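Local atomic coordinates of cobalamin biosynthesis protein CobN (Mycobacterium tuberculosis, PDB entry 7C6O), a protein that is the large, catalytic subunit of cobaltochelatase, the ATP-dependent enzyme that inserts cobalt into the corrin ring during cobalamin biosynthesis. Residues 86-91 with 111-116; 618-623 with 693-698. All blocks are in the same frame, centred on the assembly; numbering follows the deposited sequence.

Contact 1: 86-91 with 111-116; sequences VIRILG and VLVSGE
Strands 84-89 and 110-114 are the parallel strands of a beta-alpha-beta unit, joined through helix 97-105, at one edge of a four-stranded parallel sheet, and residues 86-91 and 111-116 bring together their C-terminal ends. Val111 O takes the N-H of Ile87 at 2.8 Å, and Ile87 O takes that of Val113 at 2.9 Å, both almost straight. The bond from Ile89 N to Val113 O is weak (3.4 Å); Gly115 N then bonds to Ile89 O at 2.9 Å.

Branched aliphatic side chains suit the buried positions: Val86, Ile87, Val111, Leu112 and Val113. Ile87 and Leu112 run side by side toward helix 97-105, CD1 to CD2 at 3.7 Å. On the other face, where Val86 lies beside Val111, helix 131-143 packs. Here Arg88 keeps CG anti to its backbone N (chi1 -176°) and its chain extended, laying CB and CG over Val113 CG2 and carrying the guanidinium past the strand end. Gly115 CA sits over one guanidinium face, toward its rim; waters link Arg88 NE to Ser114 O and NH2 to Glu116 O, and NH1 forms a salt bridge with Asp51.

Glu116, bent at chi2 (82°), turns its carboxylate back across Leu90 CD2. Its OE2 receives the N-H of Gly91, whose positive phi suits glycine, at 3.2 Å, on the syn side and 18° out of the carboxylate plane.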
loop_
_atom_site.group_PDB
_atom_site.type_symbol
_atom_site.label_atom_id
_atom_site.label_comp_id
_atom_site.label_asym_id
_atom_site.label_seq_id
_atom_site.Cartn_x
_atom_site.Cartn_y
_atom_site.Cartn_z
ATOM N N VAL A 86 48.038 -18.790 3.685
ATOM C CA VAL A 86 47.138 -18.819 4.831
ATOM C C VAL A 86 45.781 -19.304 4.350
ATOM O O VAL A 86 45.239 -18.769 3.378
ATOM C CB VAL A 86 47.010 -17.438 5.495
ATOM C CG1 VAL A 86 46.027 -17.497 6.656
ATOM C CG2 VAL A 86 48.362 -16.954 5.961
ATOM N N ILE A 87 45.236 -20.308 5.032
ATOM C CA ILE A 87 43.932 -20.876 4.708
ATOM C C ILE A 87 43.029 -20.720 5.925
ATOM O O ILE A 87 43.400 -21.128 7.030
ATOM C CB ILE A 87 44.048 -22.356 4.300
ATOM C CG1 ILE A 87 44.951 -22.507 3.071
ATOM C CG2 ILE A 87 42.671 -22.947 4.038
ATOM C CD1 ILE A 87 45.221 -23.948 2.690
ATOM N N ARG A 88 41.849 -20.131 5.721
ATOM C CA ARG A 88 40.854 -19.980 6.780
ATOM C C ARG A 88 39.518 -20.506 6.275
ATOM O O ARG A 88 38.946 -19.943 5.336
ATOM C CB ARG A 88 40.721 -18.513 7.216
ATOM C CG ARG A 88 39.761 -18.291 8.389
ATOM C CD ARG A 88 39.977 -16.922 9.038
ATOM N NE ARG A 88 39.137 -16.737 10.221
ATOM C CZ ARG A 88 38.016 -16.020 10.238
ATOM N NH1 ARG A 88 37.596 -15.409 9.137
ATOM N NH2 ARG A 88 37.318 -15.909 11.359
ATOM N N ILE A 89 39.022 -21.584 6.891
ATOM C CA ILE A 89 37.771 -22.210 6.473
ATOM C C ILE A 89 36.972 -22.659 7.691
ATOM O O ILE A 89 37.514 -22.894 8.773
ATOM C CB ILE A 89 37.996 -23.425 5.539
ATOM C CG1 ILE A 89 38.783 -24.515 6.266
ATOM C CG2 ILE A 89 38.696 -23.012 4.248
ATOM C CD1 ILE A 89 39.001 -25.760 5.437
ATOM N N LEU A 90 35.663 -22.791 7.494
ATOM C CA LEU A 90 34.799 -23.471 8.448
ATOM C C LEU A 90 34.778 -24.966 8.159
ATOM O O LEU A 90 34.943 -25.399 7.016
ATOM C CB LEU A 90 33.373 -22.922 8.388
ATOM C CG LEU A 90 33.130 -21.499 8.876
ATOM C CD1 LEU A 90 31.692 -21.099 8.595
ATOM C CD2 LEU A 90 33.432 -21.397 10.358
ATOM N N GLY A 91 34.568 -25.757 9.209
ATOM C CA GLY A 91 34.432 -27.190 9.063
ATOM C C GLY A 91 35.709 -27.986 9.215
ATOM O O GLY A 91 35.684 -29.207 9.013
ATOM N N VAL A 111 49.833 -21.799 6.723
ATOM C CA VAL A 111 49.187 -21.458 7.985
ATOM C C VAL A 111 47.712 -21.812 7.851
ATOM O O VAL A 111 47.005 -21.234 7.015
ATOM C CB VAL A 111 49.370 -19.970 8.328
ATOM C CG1 VAL A 111 48.941 -19.690 9.759
ATOM C CG2 VAL A 111 50.818 -19.546 8.097
ATOM N N LEU A 112 47.246 -22.759 8.662
ATOM C CA LEU A 112 45.872 -23.249 8.596
ATOM C C LEU A 112 45.129 -22.815 9.850
ATOM O O LEU A 112 45.524 -23.175 10.962
ATOM C CB LEU A 112 45.838 -24.773 8.467
ATOM C CG LEU A 112 46.745 -25.418 7.420
ATOM C CD1 LEU A 112 46.649 -26.938 7.513
ATOM C CD2 LEU A 112 46.400 -24.938 6.021
ATOM N N VAL A 113 44.050 -22.050 9.671
ATOM C CA VAL A 113 43.258 -21.568 10.794
ATOM C C VAL A 113 41.781 -21.797 10.503
ATOM O O VAL A 113 41.358 -21.961 9.356
ATOM C CB VAL A 113 43.524 -20.077 11.104
ATOM C CG1 VAL A 113 45.001 -19.849 11.424
ATOM C CG2 VAL A 113 43.079 -19.209 9.943
ATOM N N SER A 114 40.992 -21.798 11.571
ATOM C CA SER A 114 39.565 -22.065 11.495
ATOM C C SER A 114 38.775 -20.763 11.429
ATOM O O SER A 114 39.195 -19.732 11.961
ATOM C CB SER A 114 39.116 -22.888 12.705
ATOM O OG SER A 114 37.711 -23.043 12.731
ATOM N N GLY A 115 37.624 -20.821 10.761
ATOM C CA GLY A 115 36.697 -19.707 10.779
ATOM C C GLY A 115 35.853 -19.635 12.031
ATOM O O GLY A 115 35.214 -18.610 12.286
ATOM N N GLU A 116 35.836 -20.712 12.810
ATOM C CA GLU A 116 35.194 -20.709 14.114
ATOM C C GLU A 116 35.988 -19.842 15.090
ATOM O O GLU A 116 37.164 -19.537 14.876
ATOM C CB GLU A 116 35.076 -22.137 14.655
ATOM C CG GLU A 116 34.124 -23.058 13.879
ATOM C CD GLU A 116 34.747 -23.669 12.631
ATOM O OE1 GLU A 116 35.702 -23.083 12.082
ATOM O OE2 GLU A 116 34.280 -24.743 12.193
HETATM O O HOH W 1 40.664 -17.257 12.634
HETATM O O HOH W 2 38.144 -17.200 13.826
HETATM O O HOH W 3 37.634 -24.985 10.588
#

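Contact 2: 618-623 with 693-698; sequences ARAETY and KDVQIR
Arg619 and Asp694 meet with their flat groups steeply turned, the guanidinium and carboxylate planes 71° apart. The bend of Arg619 at chi3 (73°) brings NH1 to Asp694 OD1 at 2.7 Å; the oxygen lies in the guanidinium plane and is met on its anti side. Within its own segment Arg619 also gives NE to Glu621 OE1 at 2.8 Å, from above that carboxylate's plane, so the three residues form a salt-bridge network with the guanidinium held by two acids.

Lys693 runs at a slant across Arg619 and Glu621. Its CE passes 3.5 Å from Arg619 NH2 and 3.6 Å from Glu621 OE2, while its fully extended methylenes cross the methyl of Thr622, whose CG2 touches CB, CG and CD. A long, flexible chain suits this role: its aliphatic part packs, and its ammonium travels on to salt bridges with Glu630 and Asp754. Thr622 is likewise divided, methyl on the lysine and OG1 bonded to Glu630.

Alongside this network the backbones form a short antiparallel pairing, in which Ala618 and Ile697 exchange two hydrogen bonds. It continues past the strand as Ala620 N meets Val695 O at 2.9 Å and Glu621 N bonds to Lys693 O, tying the loop to the C-terminal turn of helix 675-694. Ala620 is small enough for its CB to touch both Val695 CG1 and Ile697 CD1.

Asp694 OD1 has a second salt bridge, to Arg737, and its OD2 binds a glycerol probably left from crystallisation. Arg619 NH2 and Lys693 NZ lie 4.4 Å apart among the carboxylates of Glu621, Glu630, Asp694 and Asp754, which probably favour the charged form of both.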
loop_
_atom_site.group_PDB
_atom_site.type_symbol
_atom_site.label_atom_id
_atom_site.label_comp_id
_atom_site.label_asym_id
_atom_site.label_seq_id
_atom_site.Cartn_x
_atom_site.Cartn_y
_atom_site.Cartn_z
ATOM N N ALA A 618 -22.703 2.335 11.520
ATOM C CA ALA A 618 -23.941 1.923 12.169
ATOM C C ALA A 618 -24.694 0.984 11.239
ATOM O O ALA A 618 -24.439 0.941 10.032
ATOM C CB ALA A 618 -24.814 3.126 12.541
ATOM N N ARG A 619 -25.627 0.230 11.818
ATOM C CA ARG A 619 -26.433 -0.693 11.029
ATOM C C ARG A 619 -27.306 0.078 10.046
ATOM O O ARG A 619 -27.798 1.168 10.351
ATOM C CB ARG A 619 -27.296 -1.556 11.951
ATOM C CG ARG A 619 -27.360 -3.021 11.553
ATOM C CD ARG A 619 -27.759 -3.898 12.737
ATOM N NE ARG A 619 -29.169 -3.764 13.079
ATOM C CZ ARG A 619 -30.085 -4.704 12.861
ATOM N NH1 ARG A 619 -29.739 -5.857 12.304
ATOM N NH2 ARG A 619 -31.347 -4.493 13.205
ATOM N N ALA A 620 -27.493 -0.493 8.852
ATOM C CA ALA A 620 -28.247 0.205 7.813
ATOM C C ALA A 620 -29.714 0.363 8.196
ATOM O O ALA A 620 -30.323 1.403 7.915
ATOM C CB ALA A 620 -28.122 -0.535 6.483
ATOM N N GLU A 621 -30.295 -0.660 8.829
ATOM C CA GLU A 621 -31.701 -0.691 9.234
ATOM C C GLU A 621 -32.640 -0.631 8.031
ATOM O O GLU A 621 -32.188 -0.620 6.881
ATOM C CB GLU A 621 -32.011 0.448 10.213
ATOM C CG GLU A 621 -31.311 0.323 11.562
ATOM C CD GLU A 621 -31.650 -0.969 12.292
ATOM O OE1 GLU A 621 -30.771 -1.497 13.007
ATOM O OE2 GLU A 621 -32.791 -1.462 12.154
ATOM N N THR A 622 -33.946 -0.606 8.282
ATOM C CA THR A 622 -34.939 -0.575 7.220
ATOM C C THR A 622 -35.685 0.752 7.216
ATOM O O THR A 622 -35.709 1.487 8.207
ATOM C CB THR A 622 -35.944 -1.724 7.357
ATOM O OG1 THR A 622 -36.605 -1.635 8.625
ATOM C CG2 THR A 622 -35.241 -3.061 7.247
ATOM N N TYR A 623 -36.313 1.036 6.079
ATOM C CA TYR A 623 -37.049 2.273 5.872
ATOM C C TYR A 623 -38.021 2.057 4.724
ATOM O O TYR A 623 -37.850 1.144 3.913
ATOM C CB TYR A 623 -36.108 3.442 5.559
ATOM C CG TYR A 623 -35.308 3.227 4.293
ATOM C CD1 TYR A 623 -34.099 2.542 4.320
ATOM C CD2 TYR A 623 -35.770 3.693 3.066
ATOM C CE1 TYR A 623 -33.369 2.332 3.164
ATOM C CE2 TYR A 623 -35.047 3.486 1.903
ATOM C CZ TYR A 623 -33.847 2.805 1.959
ATOM O OH TYR A 623 -33.124 2.601 0.806
ATOM N N LYS A 693 -30.549 -4.997 5.805
ATOM C CA LYS A 693 -30.868 -4.327 7.061
ATOM C C LYS A 693 -29.692 -4.378 8.029
ATOM O O LYS A 693 -29.440 -3.411 8.756
ATOM C CB LYS A 693 -32.105 -4.972 7.689
ATOM C CG LYS A 693 -32.393 -4.544 9.116
ATOM C CD LYS A 693 -33.663 -5.204 9.642
ATOM C CE LYS A 693 -34.028 -4.671 11.015
ATOM N NZ LYS A 693 -35.301 -5.259 11.514
ATOM N N ASP A 694 -28.954 -5.488 8.028
ATOM C CA ASP A 694 -27.936 -5.763 9.032
ATOM C C ASP A 694 -26.560 -5.217 8.671
ATOM O O ASP A 694 -25.711 -5.084 9.560
ATOM C CB ASP A 694 -27.838 -7.277 9.256
ATOM C CG ASP A 694 -27.083 -7.640 10.517
ATOM O OD1 ASP A 694 -27.417 -7.091 11.588
ATOM O OD2 ASP A 694 -26.170 -8.487 10.437
ATOM N N VAL A 695 -26.320 -4.895 7.401
ATOM C CA VAL A 695 -24.984 -4.502 6.968
ATOM C C VAL A 695 -24.576 -3.190 7.632
ATOM O O VAL A 695 -25.407 -2.306 7.882
ATOM C CB VAL A 695 -24.933 -4.398 5.433
ATOM C CG1 VAL A 695 -25.804 -3.250 4.935
ATOM C CG2 VAL A 695 -23.492 -4.245 4.952
ATOM N N GLN A 696 -23.288 -3.070 7.945
ATOM C CA GLN A 696 -22.755 -1.828 8.487
ATOM C C GLN A 696 -22.506 -0.835 7.359
ATOM O O GLN A 696 -21.924 -1.186 6.328
ATOM C CB GLN A 696 -21.457 -2.092 9.250
ATOM C CG GLN A 696 -21.630 -2.908 10.520
ATOM C CD GLN A 696 -22.294 -2.117 11.631
ATOM O OE1 GLN A 696 -22.996 -2.676 12.473
ATOM N NE2 GLN A 696 -22.063 -0.812 11.642
ATOM N N ILE A 697 -22.950 0.406 7.554
ATOM C CA ILE A 697 -22.675 1.493 6.624
ATOM C C ILE A 697 -22.145 2.670 7.427
ATOM O O ILE A 697 -22.294 2.737 8.650
ATOM C CB ILE A 697 -23.917 1.922 5.814
ATOM C CG1 ILE A 697 -24.996 2.464 6.752
ATOM C CG2 ILE A 697 -24.451 0.762 4.985
ATOM C CD1 ILE A 697 -26.194 3.053 6.032
ATOM N N ARG A 698 -21.507 3.608 6.735
ATOM C CA ARG A 698 -20.995 4.770 7.444
ATOM C C ARG A 698 -22.144 5.676 7.869
ATOM O O ARG A 698 -23.140 5.830 7.155
ATOM C CB ARG A 698 -19.981 5.531 6.593
ATOM C CG ARG A 698 -20.508 6.173 5.330
ATOM C CD ARG A 698 -19.342 6.833 4.609
ATOM N NE ARG A 698 -19.685 7.392 3.305
ATOM C CZ ARG A 698 -19.825 6.667 2.200
ATOM N NH1 ARG A 698 -19.679 5.350 2.250
ATOM N NH2 ARG A 698 -20.121 7.258 1.048
#

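From the N terminus, the chain completes contact 1 first: strand 84-89 leads through helix 97-105 into strand 110-114, closing a short loop of 19 intervening residues within the N-terminal parallel sheet. Some five hundred residues follow before contact 2 opens on strand 617-619. Its loop is longer, 69 residues that are mostly helical, and ends where helix 675-694 gives way to strand 696-698, which pairs with the first strand in a two-stranded antiparallel sheet. The two loops follow in series, neither enclosing nor crossing the other. They lie on opposite sides of the chain's centre, their own centres about 72 Å apart, so each ties together neighbouring elements in a separate part of the subunit.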